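Local coordinates for probable E3 ubiquitin-protein ligase HERC1 (Homo sapiens, PDB 4QT6) that probably acts as an E3 ubiquitin-protein ligase, of which this SPRY domain is likely to be a protein-interaction module, at residues G37-K42 and L136-M141; V57-W62 and R113-G118; F67-T72 and L77-S82; F103-L108 and E122-A127; E5-C10 and Q16-G21. All coordinates share one frame; numbering follows the deposited sequence.

Contact 1: residues G37-K42 and L136-M141; sequences GCYQWK and LYPCVM. With ARF (formamide), chain D; ARF (formamide), chain F.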
# COMPACT_ATOMS: atom_id res chain seq x y z
N GLY A 37 -8.46 4.56 -16.70
CA GLY A 37 -9.64 3.89 -16.17
C GLY A 37 -9.62 3.78 -14.66
O GLY A 37 -9.21 4.72 -13.97
N CYS A 38 -10.08 2.64 -14.16
CA CYS A 38 -10.21 2.39 -12.73
C CYS A 38 -9.86 0.92 -12.47
O CYS A 38 -10.21 0.04 -13.24
CB CYS A 38 -11.64 2.76 -12.24
SG CYS A 38 -11.98 2.69 -10.46
N TYR A 39 -9.12 0.69 -11.38
CA TYR A 39 -8.75 -0.67 -10.98
C TYR A 39 -8.95 -0.79 -9.49
O TYR A 39 -8.53 0.08 -8.73
CB TYR A 39 -7.31 -0.98 -11.32
CG TYR A 39 -6.83 -2.35 -10.88
CD1 TYR A 39 -7.44 -3.50 -11.36
CD2 TYR A 39 -5.76 -2.47 -10.02
CE1 TYR A 39 -7.00 -4.75 -10.99
CE2 TYR A 39 -5.30 -3.72 -9.63
CZ TYR A 39 -5.93 -4.86 -10.12
OH TYR A 39 -5.48 -6.11 -9.76
N GLN A 40 -9.59 -1.88 -9.09
CA GLN A 40 -9.86 -2.18 -7.69
C GLN A 40 -9.16 -3.51 -7.31
O GLN A 40 -9.14 -4.45 -8.10
CB GLN A 40 -11.37 -2.29 -7.53
CG GLN A 40 -11.87 -2.28 -6.11
CD GLN A 40 -13.39 -2.27 -6.04
OE1 GLN A 40 -14.06 -1.72 -6.91
NE2 GLN A 40 -13.92 -2.90 -5.02
N TRP A 41 -8.59 -3.56 -6.11
CA TRP A 41 -7.96 -4.78 -5.60
C TRP A 41 -7.97 -4.73 -4.07
O TRP A 41 -8.43 -3.74 -3.48
CB TRP A 41 -6.54 -4.96 -6.15
CG TRP A 41 -5.58 -4.02 -5.52
CD1 TRP A 41 -4.70 -4.31 -4.53
CD2 TRP A 41 -5.38 -2.63 -5.84
NE1 TRP A 41 -3.99 -3.21 -4.19
CE2 TRP A 41 -4.36 -2.17 -4.99
CE3 TRP A 41 -5.95 -1.76 -6.77
CZ2 TRP A 41 -3.91 -0.85 -5.01
CZ3 TRP A 41 -5.51 -0.43 -6.79
CH2 TRP A 41 -4.49 0.01 -5.91
N LYS A 42 -7.46 -5.78 -3.43
CA LYS A 42 -7.35 -5.80 -1.99
C LYS A 42 -5.96 -6.16 -1.51
O LYS A 42 -5.23 -6.87 -2.18
CB LYS A 42 -8.36 -6.78 -1.37
CG LYS A 42 -9.80 -6.42 -1.64
CD LYS A 42 -10.74 -7.40 -0.98
CE LYS A 42 -12.18 -6.97 -1.17
NZ LYS A 42 -13.11 -8.06 -0.79
N LEU A 136 0.70 4.02 -12.16
CA LEU A 136 0.79 3.72 -10.73
C LEU A 136 0.70 2.23 -10.48
O LEU A 136 0.01 1.50 -11.21
CB LEU A 136 -0.26 4.45 -9.89
CG LEU A 136 -0.01 5.95 -9.76
CD1 LEU A 136 -1.21 6.67 -9.15
CD2 LEU A 136 1.23 6.19 -8.91
N TYR A 137 1.44 1.79 -9.47
CA TYR A 137 1.46 0.37 -9.11
C TYR A 137 0.97 0.22 -7.69
O TYR A 137 1.41 0.94 -6.81
CB TYR A 137 2.89 -0.20 -9.15
CG TYR A 137 3.56 -0.09 -10.48
CD1 TYR A 137 4.11 1.12 -10.91
CD2 TYR A 137 3.65 -1.19 -11.31
CE1 TYR A 137 4.72 1.22 -12.15
CE2 TYR A 137 4.25 -1.08 -12.56
CZ TYR A 137 4.79 0.12 -12.95
OH TYR A 137 5.40 0.19 -14.19
N PRO A 138 0.09 -0.76 -7.44
CA PRO A 138 -0.15 -1.18 -6.05
C PRO A 138 1.16 -1.41 -5.30
O PRO A 138 2.12 -1.94 -5.88
CB PRO A 138 -0.94 -2.47 -6.21
CG PRO A 138 -1.64 -2.31 -7.51
CD PRO A 138 -0.70 -1.56 -8.40
N CYS A 139 1.23 -0.98 -4.05
CA CYS A 139 2.45 -1.11 -3.25
C CYS A 139 2.21 -1.27 -1.78
O CYS A 139 1.16 -0.95 -1.27
CB CYS A 139 3.37 0.09 -3.43
SG CYS A 139 2.81 1.61 -2.67
N VAL A 140 3.25 -1.76 -1.12
CA VAL A 140 3.31 -1.92 0.32
C VAL A 140 4.65 -1.35 0.73
O VAL A 140 5.65 -1.53 0.02
CB VAL A 140 3.21 -3.41 0.69
CG1 VAL A 140 3.44 -3.63 2.17
CG2 VAL A 140 1.86 -3.96 0.25
N MSE A 141 4.68 -0.64 1.86
CA MSE A 141 5.93 -0.11 2.42
C MSE A 141 5.98 -0.49 3.88
O MSE A 141 4.94 -0.49 4.54
CB MSE A 141 5.90 1.40 2.20
CG MSE A 141 7.16 2.19 2.55
SE MSE A 141 7.27 2.70 4.45
CE MSE A 141 5.37 2.90 4.92
N ARF D . -4.24 -2.95 -14.48
C ARF D . -4.48 -4.05 -13.77
O ARF D . -3.67 -4.41 -12.93
N ARF F . -2.34 -6.21 -9.08
C ARF F . -2.23 -7.46 -8.60
O ARF F . -1.11 -7.98 -8.55
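Pro138 lays its ring over one face of the Trp41 indole. Its CG stands 3.8 Å from the centroid of the six-membered ring of Trp41, 18° off the ring normal, a CH-pi contact made over the face. The neighbouring CB of Pro138 comes to 3.6 Å from Trp41 CZ2. The indole is placed by a first torsion of 74°, with CG of Trp41 set between its backbone N and carbonyl carbon. Trp41 also meets Phe43 edge to face.

Tyr39 points the same way from strand 38-47. Pro138 CG lies at the edge of its phenol ring, near the ring plane, 4.5 Å from Tyr39 CE2, while one formamide covers a face, its O 3.6 Å from Tyr39 CZ. A second formamide donates from its N to Tyr39 OH at 3.2 Å, with a bent N-H...O angle of 143°. Without the phenol, as with a leucine here, the first formamide would probably lose the ring face it lies on, the second its hydroxyl acceptor, and Pro138 CG the ring edge beside it.

The two strands belong to different sheets of the SPRY beta-sandwich, and Ile153 also packs on both Trp41 and Pro138. Since the contact consists of CH-pi and apolar contacts alone, it probably depends on shape and exclusion of water, while the hydrogen bond described is at the phenol hydroxyl.

Contact 2: residues V57-W62 and R113-G118; sequences VGVSRW and RTISFG. With ARF (formamide), chain C.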
# COMPACT_ATOMS: atom_id res chain seq x y z
N VAL A 57 -0.00 0.73 3.07
CA VAL A 57 -0.37 0.20 1.74
C VAL A 57 -0.82 1.33 0.86
O VAL A 57 -1.20 2.38 1.35
CB VAL A 57 -1.47 -0.87 1.84
CG1 VAL A 57 -1.04 -1.96 2.81
CG2 VAL A 57 -2.84 -0.29 2.26
N GLY A 58 -0.75 1.14 -0.45
CA GLY A 58 -1.24 2.18 -1.33
C GLY A 58 -0.79 1.96 -2.75
O GLY A 58 -0.84 0.84 -3.25
N VAL A 59 -0.38 3.05 -3.40
CA VAL A 59 0.15 3.00 -4.76
C VAL A 59 1.43 3.83 -4.87
O VAL A 59 1.65 4.74 -4.05
CB VAL A 59 -0.89 3.48 -5.80
CG1 VAL A 59 -2.04 2.49 -5.89
CG2 VAL A 59 -1.39 4.88 -5.47
N SER A 60 2.24 3.50 -5.85
CA SER A 60 3.55 4.13 -6.07
C SER A 60 3.85 4.33 -7.54
O SER A 60 3.49 3.50 -8.40
CB SER A 60 4.65 3.26 -5.48
OG SER A 60 5.91 3.92 -5.55
N ARG A 61 4.59 5.40 -7.80
CA ARG A 61 5.33 5.56 -9.03
C ARG A 61 6.51 4.61 -9.09
O ARG A 61 6.98 4.12 -8.05
CB ARG A 61 5.90 6.98 -9.11
CG ARG A 61 4.86 8.04 -9.25
CD ARG A 61 5.54 9.40 -9.30
NE ARG A 61 4.62 10.40 -9.82
CZ ARG A 61 3.95 11.29 -9.10
NH1 ARG A 61 4.05 11.39 -7.78
NH2 ARG A 61 3.17 12.13 -9.75
N TRP A 62 7.02 4.39 -10.29
CA TRP A 62 8.28 3.68 -10.48
C TRP A 62 9.12 4.46 -11.49
O TRP A 62 8.59 4.83 -12.54
CB TRP A 62 8.01 2.28 -11.00
CG TRP A 62 9.27 1.49 -11.14
CD1 TRP A 62 9.87 1.11 -12.30
CD2 TRP A 62 10.07 0.97 -10.08
NE1 TRP A 62 11.02 0.39 -12.02
CE2 TRP A 62 11.15 0.29 -10.66
CE3 TRP A 62 9.97 1.01 -8.69
CZ2 TRP A 62 12.13 -0.33 -9.90
CZ3 TRP A 62 10.94 0.39 -7.94
CH2 TRP A 62 12.00 -0.28 -8.55
N ARG A 113 -8.89 10.67 -11.02
CA ARG A 113 -7.64 11.02 -10.30
C ARG A 113 -7.85 10.95 -8.78
O ARG A 113 -7.49 11.87 -8.02
CB ARG A 113 -7.06 12.37 -10.78
CG ARG A 113 -6.84 12.41 -12.29
CD ARG A 113 -6.21 13.72 -12.79
N THR A 114 -8.42 9.83 -8.34
CA THR A 114 -8.72 9.64 -6.94
C THR A 114 -8.30 8.24 -6.52
O THR A 114 -8.17 7.33 -7.34
CB THR A 114 -10.21 9.81 -6.59
OG1 THR A 114 -11.01 8.76 -7.19
CG2 THR A 114 -10.69 11.21 -7.01
N ILE A 115 -8.01 8.15 -5.22
CA ILE A 115 -7.77 6.88 -4.53
C ILE A 115 -8.69 6.77 -3.34
O ILE A 115 -8.83 7.73 -2.54
CB ILE A 115 -6.31 6.81 -4.04
CG1 ILE A 115 -5.35 6.76 -5.23
CG2 ILE A 115 -6.13 5.60 -3.12
CD1 ILE A 115 -3.94 7.18 -4.88
N SER A 116 -9.36 5.62 -3.20
CA SER A 116 -10.23 5.38 -2.06
C SER A 116 -9.84 4.06 -1.41
O SER A 116 -9.29 3.20 -2.08
CB SER A 116 -11.70 5.35 -2.51
OG SER A 116 -12.03 6.50 -3.28
N PHE A 117 -10.10 3.95 -0.11
CA PHE A 117 -9.79 2.75 0.67
C PHE A 117 -10.98 2.33 1.53
O PHE A 117 -11.58 3.17 2.22
CB PHE A 117 -8.63 3.00 1.64
CG PHE A 117 -7.31 3.29 0.98
CD1 PHE A 117 -6.64 2.32 0.24
CD2 PHE A 117 -6.71 4.53 1.13
CE1 PHE A 117 -5.41 2.61 -0.36
CE2 PHE A 117 -5.50 4.82 0.56
CZ PHE A 117 -4.83 3.84 -0.19
N GLY A 118 -11.30 1.04 1.53
CA GLY A 118 -12.30 0.48 2.40
C GLY A 118 -11.68 -0.60 3.25
O GLY A 118 -10.75 -1.28 2.81
N ARF C . -10.69 2.82 5.40
C ARF C . -11.80 3.36 5.93
O ARF C . -11.78 3.76 7.09
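Val57 begins the contact with its backbone: its O lies 4.2 Å from Phe117 CZ. At Gly58 the chain passes the edge of the same ring, CA of Gly58 standing 4.1 Å from Phe117 CZ and near the ring plane. The backbone angles of Gly58, with phi at 166°, would jam a CB against the preceding carbonyl O, so they themselves favour glycine. Val59, its chi1 of -68° setting CG2 between the backbone N and the carbonyl carbon, then meets Ile115 tip to tip, CG2 of Val59 only 3.5 Å from Ile115 CD1, tighter than usual for two carbons. Ser60 turns to its own segment, its OG donating to Arg61 O in the carbonyl plane, on a lone pair.

The strands 57-60 and 114-118 run nearly antiparallel at 161°, with axes 9.2 Å apart, as facing layers of the sandwich. Trp76 of strand 75-79 packs on both Val59 and Ile115, Tyr78 stacks on Phe117, and strands 103-109 and 125-128 flank strand 114-119 within its sheet.

Contact 3: residues F67-T72 and L77-S82; sequences FNHRTT and LYRAYS. With ARF (formamide), chain B; ARF (formamide), chain C.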
# COMPACT_ATOMS: atom_id res chain seq x y z
N PHE A 67 10.87 6.68 -0.30
CA PHE A 67 9.84 5.81 0.28
C PHE A 67 9.61 6.03 1.76
O PHE A 67 8.99 5.22 2.40
CB PHE A 67 10.11 4.32 -0.04
CG PHE A 67 11.35 3.72 0.59
CD1 PHE A 67 12.56 3.77 -0.06
CD2 PHE A 67 11.25 2.99 1.76
CE1 PHE A 67 13.70 3.17 0.50
CE2 PHE A 67 12.37 2.39 2.33
CZ PHE A 67 13.59 2.48 1.69
N ASN A 68 10.07 7.17 2.30
CA ASN A 68 9.74 7.60 3.66
C ASN A 68 8.31 8.07 3.64
O ASN A 68 7.98 9.05 2.95
CB ASN A 68 10.67 8.75 4.05
CG ASN A 68 10.42 9.29 5.45
OD1 ASN A 68 9.51 8.89 6.16
ND2 ASN A 68 11.28 10.23 5.85
N HIS A 69 7.44 7.38 4.36
CA HIS A 69 6.02 7.74 4.37
C HIS A 69 5.78 9.19 4.80
O HIS A 69 4.82 9.79 4.34
CB HIS A 69 5.16 6.75 5.17
CG HIS A 69 5.43 6.75 6.64
ND1 HIS A 69 6.60 6.26 7.18
CD2 HIS A 69 4.66 7.14 7.68
CE1 HIS A 69 6.55 6.37 8.50
NE2 HIS A 69 5.39 6.91 8.82
N ARG A 70 6.64 9.75 5.66
CA ARG A 70 6.46 11.11 6.15
C ARG A 70 6.72 12.19 5.10
O ARG A 70 6.20 13.31 5.23
CB ARG A 70 7.37 11.34 7.37
CG ARG A 70 7.03 10.47 8.56
CD ARG A 70 6.35 11.25 9.66
NE ARG A 70 5.90 10.36 10.73
CZ ARG A 70 4.70 10.38 11.29
NH1 ARG A 70 3.77 11.27 10.92
NH2 ARG A 70 4.42 9.52 12.27
N THR A 71 7.50 11.88 4.07
CA THR A 71 7.90 12.85 3.04
C THR A 71 7.54 12.49 1.60
O THR A 71 7.44 13.38 0.76
CB THR A 71 9.40 13.13 3.07
OG1 THR A 71 10.15 11.93 2.79
CG2 THR A 71 9.80 13.65 4.43
N THR A 72 7.35 11.20 1.30
CA THR A 72 7.28 10.79 -0.09
C THR A 72 6.13 11.41 -0.89
O THR A 72 5.02 11.50 -0.42
CB THR A 72 7.19 9.24 -0.23
OG1 THR A 72 7.25 8.89 -1.61
CG2 THR A 72 5.95 8.71 0.39
N LEU A 77 -0.03 6.67 0.53
CA LEU A 77 0.04 5.60 1.51
C LEU A 77 -0.99 5.73 2.62
O LEU A 77 -1.37 6.84 3.02
CB LEU A 77 1.43 5.54 2.13
CG LEU A 77 2.56 5.21 1.19
CD1 LEU A 77 3.91 5.41 1.88
CD2 LEU A 77 2.43 3.79 0.65
N TYR A 78 -1.37 4.58 3.15
CA TYR A 78 -2.37 4.42 4.19
C TYR A 78 -1.75 3.53 5.26
O TYR A 78 -1.32 2.39 5.02
CB TYR A 78 -3.66 3.85 3.55
CG TYR A 78 -4.82 3.44 4.41
CD1 TYR A 78 -5.11 4.11 5.59
CD2 TYR A 78 -5.71 2.45 3.98
CE1 TYR A 78 -6.20 3.72 6.37
CE2 TYR A 78 -6.81 2.07 4.74
CZ TYR A 78 -7.05 2.73 5.93
OH TYR A 78 -8.15 2.33 6.69
N ARG A 79 -1.64 4.09 6.47
CA ARG A 79 -0.85 3.51 7.56
C ARG A 79 -1.68 2.64 8.51
O ARG A 79 -2.70 3.11 9.08
CB ARG A 79 -0.18 4.66 8.31
CG ARG A 79 0.70 4.28 9.48
CD ARG A 79 1.36 5.54 10.04
NE ARG A 79 2.03 5.32 11.32
CZ ARG A 79 2.26 6.27 12.22
NH1 ARG A 79 1.87 7.53 12.01
NH2 ARG A 79 2.88 5.95 13.35
N ALA A 80 -1.24 1.39 8.71
CA ALA A 80 -1.98 0.42 9.50
C ALA A 80 -2.18 0.90 10.93
O ALA A 80 -3.29 0.85 11.46
CB ALA A 80 -1.26 -0.91 9.49
N TYR A 81 -1.10 1.37 11.54
CA TYR A 81 -1.07 1.63 12.98
C TYR A 81 -2.11 2.66 13.43
O TYR A 81 -2.74 2.48 14.46
CB TYR A 81 0.32 2.09 13.40
CG TYR A 81 0.39 2.56 14.83
CD1 TYR A 81 0.33 1.65 15.87
CD2 TYR A 81 0.45 3.91 15.14
CE1 TYR A 81 0.36 2.07 17.18
CE2 TYR A 81 0.50 4.34 16.46
CZ TYR A 81 0.46 3.41 17.47
OH TYR A 81 0.50 3.81 18.81
N SER A 82 -2.25 3.72 12.65
CA SER A 82 -3.06 4.89 12.99
C SER A 82 -4.21 5.21 12.04
O SER A 82 -5.05 6.08 12.34
CB SER A 82 -2.13 6.09 13.02
OG SER A 82 -1.49 6.27 11.76
N ARF B . 3.73 1.42 15.34
C ARF B . 3.70 2.72 15.09
O ARF B . 3.66 3.14 13.94
N ARF C . -10.69 2.82 5.40
C ARF C . -11.80 3.36 5.93
O ARF C . -11.78 3.76 7.09
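The loop between strands 55-60 and 75-79 folds back on the latter strand, where Leu77 and Arg79 receive it. CD1 of Leu77 touches His69 CB at 3.8 Å and Thr72 CG2 at 4.2 Å, the side chains of Leu77 and Thr72 crossing at about a right angle. Polar Thr72 OG1 bonds instead to Asp66 O and Asp74 N. An Asx turn shapes the loop: Asn68 OD1 accepts from Arg70 N from above its carbonyl plane, and Asn68 O takes both Thr71 N and Thr72 N.

Arg79 extends from CG to NE and passes His69, its CD 4.4 Å from His69 CD2. Its NH1 lies 3.2 Å from Arg70 NH2, two donors with guanidinium planes 82° apart; Glu90 pairs with Arg70 NH1, and Tyr86 OH bonds Arg79 NH1. Arg79 NH2 donates almost straight, at 177°, to the O of a formamide lying over one face of the Tyr81 ring. Tyr78 OH accepts from another formamide's N at 2.9 Å.

Contact 4: residues F103-L108 and E122-A127; sequences FITCVL and EEPKLA. With ARF (formamide), chain E.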
# COMPACT_ATOMS: atom_id res chain seq x y z
N PHE A 103 -8.59 -6.95 5.60
CA PHE A 103 -8.55 -6.61 4.17
C PHE A 103 -8.71 -5.13 3.97
O PHE A 103 -9.60 -4.52 4.59
CB PHE A 103 -9.71 -7.24 3.41
CG PHE A 103 -9.61 -8.72 3.22
CD1 PHE A 103 -10.15 -9.58 4.15
CD2 PHE A 103 -9.03 -9.25 2.07
CE1 PHE A 103 -10.08 -10.96 3.96
CE2 PHE A 103 -8.97 -10.60 1.87
CZ PHE A 103 -9.50 -11.46 2.82
N ILE A 104 -7.89 -4.55 3.09
CA ILE A 104 -8.06 -3.15 2.66
C ILE A 104 -8.37 -3.18 1.17
O ILE A 104 -7.55 -3.59 0.38
CB ILE A 104 -6.82 -2.27 2.97
CG1 ILE A 104 -6.53 -2.23 4.47
CG2 ILE A 104 -7.00 -0.86 2.38
CD1 ILE A 104 -7.66 -1.66 5.30
N THR A 105 -9.56 -2.75 0.81
CA THR A 105 -9.91 -2.55 -0.59
C THR A 105 -9.32 -1.23 -1.04
O THR A 105 -9.46 -0.21 -0.36
CB THR A 105 -11.44 -2.49 -0.77
OG1 THR A 105 -12.03 -3.71 -0.29
CG2 THR A 105 -11.81 -2.26 -2.22
N CYS A 106 -8.68 -1.25 -2.21
CA CYS A 106 -8.08 -0.06 -2.79
C CYS A 106 -8.77 0.17 -4.11
O CYS A 106 -8.94 -0.76 -4.90
CB CYS A 106 -6.58 -0.28 -3.02
SG CYS A 106 -5.69 -0.86 -1.55
N VAL A 107 -9.18 1.41 -4.36
CA VAL A 107 -9.76 1.81 -5.62
C VAL A 107 -8.91 2.92 -6.21
O VAL A 107 -8.82 4.00 -5.62
CB VAL A 107 -11.21 2.31 -5.47
CG1 VAL A 107 -11.79 2.61 -6.84
CG2 VAL A 107 -12.06 1.26 -4.78
N LEU A 108 -8.25 2.62 -7.32
CA LEU A 108 -7.43 3.58 -8.03
C LEU A 108 -8.18 4.00 -9.28
O LEU A 108 -8.31 3.24 -10.24
CB LEU A 108 -6.07 2.97 -8.39
CG LEU A 108 -5.17 3.85 -9.24
CD1 LEU A 108 -4.82 5.15 -8.51
CD2 LEU A 108 -3.93 3.07 -9.65
N GLU A 122 -16.36 -2.78 4.07
CA GLU A 122 -17.08 -1.50 4.17
C GLU A 122 -16.83 -0.72 2.88
O GLU A 122 -15.81 -0.91 2.24
CB GLU A 122 -16.58 -0.69 5.37
N GLU A 123 -17.77 0.15 2.49
CA GLU A 123 -17.62 0.91 1.25
C GLU A 123 -16.35 1.75 1.31
O GLU A 123 -16.05 2.33 2.37
CB GLU A 123 -18.84 1.81 0.96
CG GLU A 123 -20.07 1.08 0.47
CD GLU A 123 -19.81 0.20 -0.74
OE1 GLU A 123 -19.47 0.72 -1.83
OE2 GLU A 123 -19.93 -1.03 -0.60
N PRO A 124 -15.58 1.80 0.20
CA PRO A 124 -14.38 2.61 0.27
C PRO A 124 -14.65 4.09 0.51
O PRO A 124 -15.66 4.63 0.04
CB PRO A 124 -13.73 2.39 -1.11
CG PRO A 124 -14.19 1.04 -1.51
CD PRO A 124 -15.62 1.00 -1.03
N LYS A 125 -13.75 4.71 1.26
CA LYS A 125 -13.81 6.12 1.52
C LYS A 125 -12.75 6.83 0.69
O LYS A 125 -11.62 6.36 0.58
CB LYS A 125 -13.62 6.39 3.01
CG LYS A 125 -14.73 5.82 3.88
CD LYS A 125 -14.83 6.51 5.23
N LEU A 126 -13.13 7.96 0.09
CA LEU A 126 -12.19 8.80 -0.66
C LEU A 126 -11.03 9.21 0.25
O LEU A 126 -11.23 9.75 1.33
CB LEU A 126 -12.89 10.06 -1.20
CG LEU A 126 -12.02 11.05 -1.98
CD1 LEU A 126 -11.54 10.46 -3.29
CD2 LEU A 126 -12.81 12.33 -2.27
N ALA A 127 -9.81 8.93 -0.20
CA ALA A 127 -8.62 9.20 0.58
C ALA A 127 -7.77 10.30 -0.03
O ALA A 127 -7.26 11.19 0.68
CB ALA A 127 -7.81 7.92 0.68
N ARF E . -10.96 -14.38 5.25
C ARF E . -9.70 -14.61 4.85
O ARF E . -9.51 -14.94 3.70
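Pro124 sets its CG against two methyl groups of strand 103-109, at 3.9 Å from Val107 CG2 and 4.1 Å from Thr105 CG2. In Val107, chi1 of -176° carries CG1 anti to the backbone N and leaves CG2 beside that N, where it faces the proline; the two side chains cross at about a right angle. Thr105, with chi1 -58°, presents its methyl in place of its hydroxyl. The ring of Pro124 also reaches Val107 CG2 through CB, at 4.2 Å.

This is packing across one face of a SPRY sheet: strand 114-119 lies between 103-109 and 125-128, and Pro124, in the turn leading into the outermost strand, bridges over it to the second strand along. Strand 103-109 also presents Phe103, whose ring meets that of Tyr44 with planes at about 45° and whose CZ is 3.6 Å from the O of a formamide at its edge. A serine here is likely to open a gap beside Tyr44 and remove the edge that the formamide touches.

Contact 5: residues E5-C10 and Q16-G21; sequences EKAQCC and QILTHG. With ARF (formamide), chain H.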
# COMPACT_ATOMS: atom_id res chain seq x y z
N GLU A 5 11.79 -7.38 -8.80
CA GLU A 5 12.64 -6.29 -9.28
C GLU A 5 12.23 -4.90 -8.80
O GLU A 5 13.00 -3.95 -8.93
CB GLU A 5 12.75 -6.34 -10.78
CG GLU A 5 13.75 -7.42 -11.16
CD GLU A 5 13.96 -7.53 -12.65
OE1 GLU A 5 15.01 -7.07 -13.13
OE2 GLU A 5 13.07 -8.09 -13.33
N LYS A 6 11.04 -4.80 -8.22
CA LYS A 6 10.55 -3.53 -7.67
C LYS A 6 10.36 -3.65 -6.14
O LYS A 6 9.41 -3.09 -5.56
CB LYS A 6 9.27 -3.12 -8.40
CG LYS A 6 9.41 -3.00 -9.92
CD LYS A 6 8.42 -2.06 -10.61
CE LYS A 6 7.00 -2.57 -10.65
NZ LYS A 6 6.73 -3.65 -11.65
N ALA A 7 11.23 -4.42 -5.50
CA ALA A 7 11.20 -4.63 -4.04
C ALA A 7 12.56 -4.27 -3.46
O ALA A 7 13.60 -4.61 -4.03
CB ALA A 7 10.88 -6.07 -3.73
N GLN A 8 12.53 -3.58 -2.32
CA GLN A 8 13.73 -3.16 -1.60
C GLN A 8 13.58 -3.60 -0.14
O GLN A 8 12.61 -3.22 0.52
CB GLN A 8 13.86 -1.65 -1.74
CG GLN A 8 14.89 -0.99 -0.84
CD GLN A 8 16.32 -1.20 -1.29
OE1 GLN A 8 16.61 -1.86 -2.30
NE2 GLN A 8 17.24 -0.63 -0.53
N CYS A 9 14.54 -4.38 0.36
CA CYS A 9 14.50 -4.93 1.74
C CYS A 9 13.24 -5.73 2.04
O CYS A 9 12.79 -5.81 3.21
CB CYS A 9 14.73 -3.83 2.79
SG CYS A 9 16.22 -2.87 2.44
N CYS A 10 12.69 -6.32 0.98
CA CYS A 10 11.53 -7.18 1.07
C CYS A 10 11.78 -8.35 0.13
O CYS A 10 12.57 -8.23 -0.82
CB CYS A 10 10.26 -6.46 0.61
SG CYS A 10 9.79 -5.08 1.66
N GLN A 16 2.52 -13.86 -4.46
CA GLN A 16 1.34 -13.14 -3.96
C GLN A 16 1.62 -12.35 -2.69
O GLN A 16 0.81 -11.51 -2.30
CB GLN A 16 0.23 -14.16 -3.60
CG GLN A 16 -0.17 -15.17 -4.67
CD GLN A 16 -1.22 -16.18 -4.18
OE1 GLN A 16 -1.43 -16.36 -2.97
NE2 GLN A 16 -1.87 -16.85 -5.11
N ILE A 17 2.71 -12.66 -2.01
CA ILE A 17 2.98 -12.07 -0.71
C ILE A 17 4.27 -11.28 -0.72
O ILE A 17 5.26 -11.70 -1.33
CB ILE A 17 2.98 -13.15 0.40
CG1 ILE A 17 1.53 -13.62 0.62
CG2 ILE A 17 3.57 -12.67 1.73
CD1 ILE A 17 1.44 -14.91 1.39
N LEU A 18 4.25 -10.13 -0.06
CA LEU A 18 5.46 -9.36 0.15
C LEU A 18 5.81 -9.46 1.62
O LEU A 18 4.99 -9.16 2.50
CB LEU A 18 5.26 -7.89 -0.24
CG LEU A 18 6.54 -7.04 -0.20
CD1 LEU A 18 7.41 -7.35 -1.40
CD2 LEU A 18 6.19 -5.55 -0.16
N THR A 19 7.05 -9.90 1.87
CA THR A 19 7.54 -10.08 3.22
C THR A 19 8.66 -9.10 3.51
O THR A 19 9.59 -8.98 2.72
CB THR A 19 8.03 -11.54 3.41
OG1 THR A 19 6.93 -12.42 3.22
CG2 THR A 19 8.67 -11.74 4.79
N HIS A 20 8.58 -8.43 4.66
CA HIS A 20 9.58 -7.45 5.03
C HIS A 20 10.83 -8.23 5.43
O HIS A 20 10.76 -9.12 6.28
CB HIS A 20 9.10 -6.60 6.19
CG HIS A 20 10.03 -5.50 6.56
ND1 HIS A 20 9.96 -4.84 7.77
CD2 HIS A 20 11.06 -4.94 5.88
CE1 HIS A 20 10.89 -3.91 7.81
NE2 HIS A 20 11.59 -3.96 6.69
N GLY A 21 11.94 -7.95 4.75
CA GLY A 21 13.17 -8.71 4.94
C GLY A 21 14.22 -7.92 5.67
O GLY A 21 13.91 -7.03 6.47
N ARF H . 16.68 -7.81 1.92
C ARF H . 15.73 -8.74 1.82
O ARF H . 15.66 -9.62 2.67
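Cys10 and His20 form an antiparallel non-hydrogen-bonded pair with their CA atoms 4.4 Å apart, Cys10 CA making a CA-H...O contact with Thr19 O, and just beyond the pair Gly21 N donates to Cys9 O at 2.8 Å.

The His20 ring turns an edge to this same carbonyl, its CD2 3.3 Å from Cys9 O and in the ring plane. With CG anti to the backbone N (chi1 -176°), the ring reaches Glu149 through ND1 and Gly24 O through NE2, and it stacks on Phe142; these contacts probably hold it in one orientation. Cys10 SG stands obliquely to the ring, 5.4 Å from the His20 centroid. On the other side of Cys10, Leu18 CD1 packs 3.6 Å from Cys10 CB and continues to Ala7, its CD1 4.4 Å from Ala7 CB. A formamide lies beside Cys9 and Gly21, with its O 3.5 Å from Gly21 CA, and bonds to Ser22 N.

Strands 10-13 and 17-20 form an antiparallel beta-hairpin at the edge of one SPRY sheet, while strand 2-8 just before it edges the other, so the chain changes layers of the beta-sandwich here.

From the N terminus, contact 5 closes first, a short loop around the hairpin that follows strand 2-8, and it is complete before any other opens. Contact 1 then opens at 37-42 and closes only at 136-141, joining the two sheets across the sandwich and enclosing contacts 2, 3 and 4. Contact 2 likewise joins the sheets, and contact 3, the local fold-back of a loop on strand 75-79, nests inside it. Contact 4 crosses contact 2, its segments alternating with those of 57-62 and 113-118, and stays within one sheet. Strands 137-142 of contact 1 and 55-60 of contact 2 are neighbours in one sheet, and Val140 against Leu18 links contact 1 to contact 5.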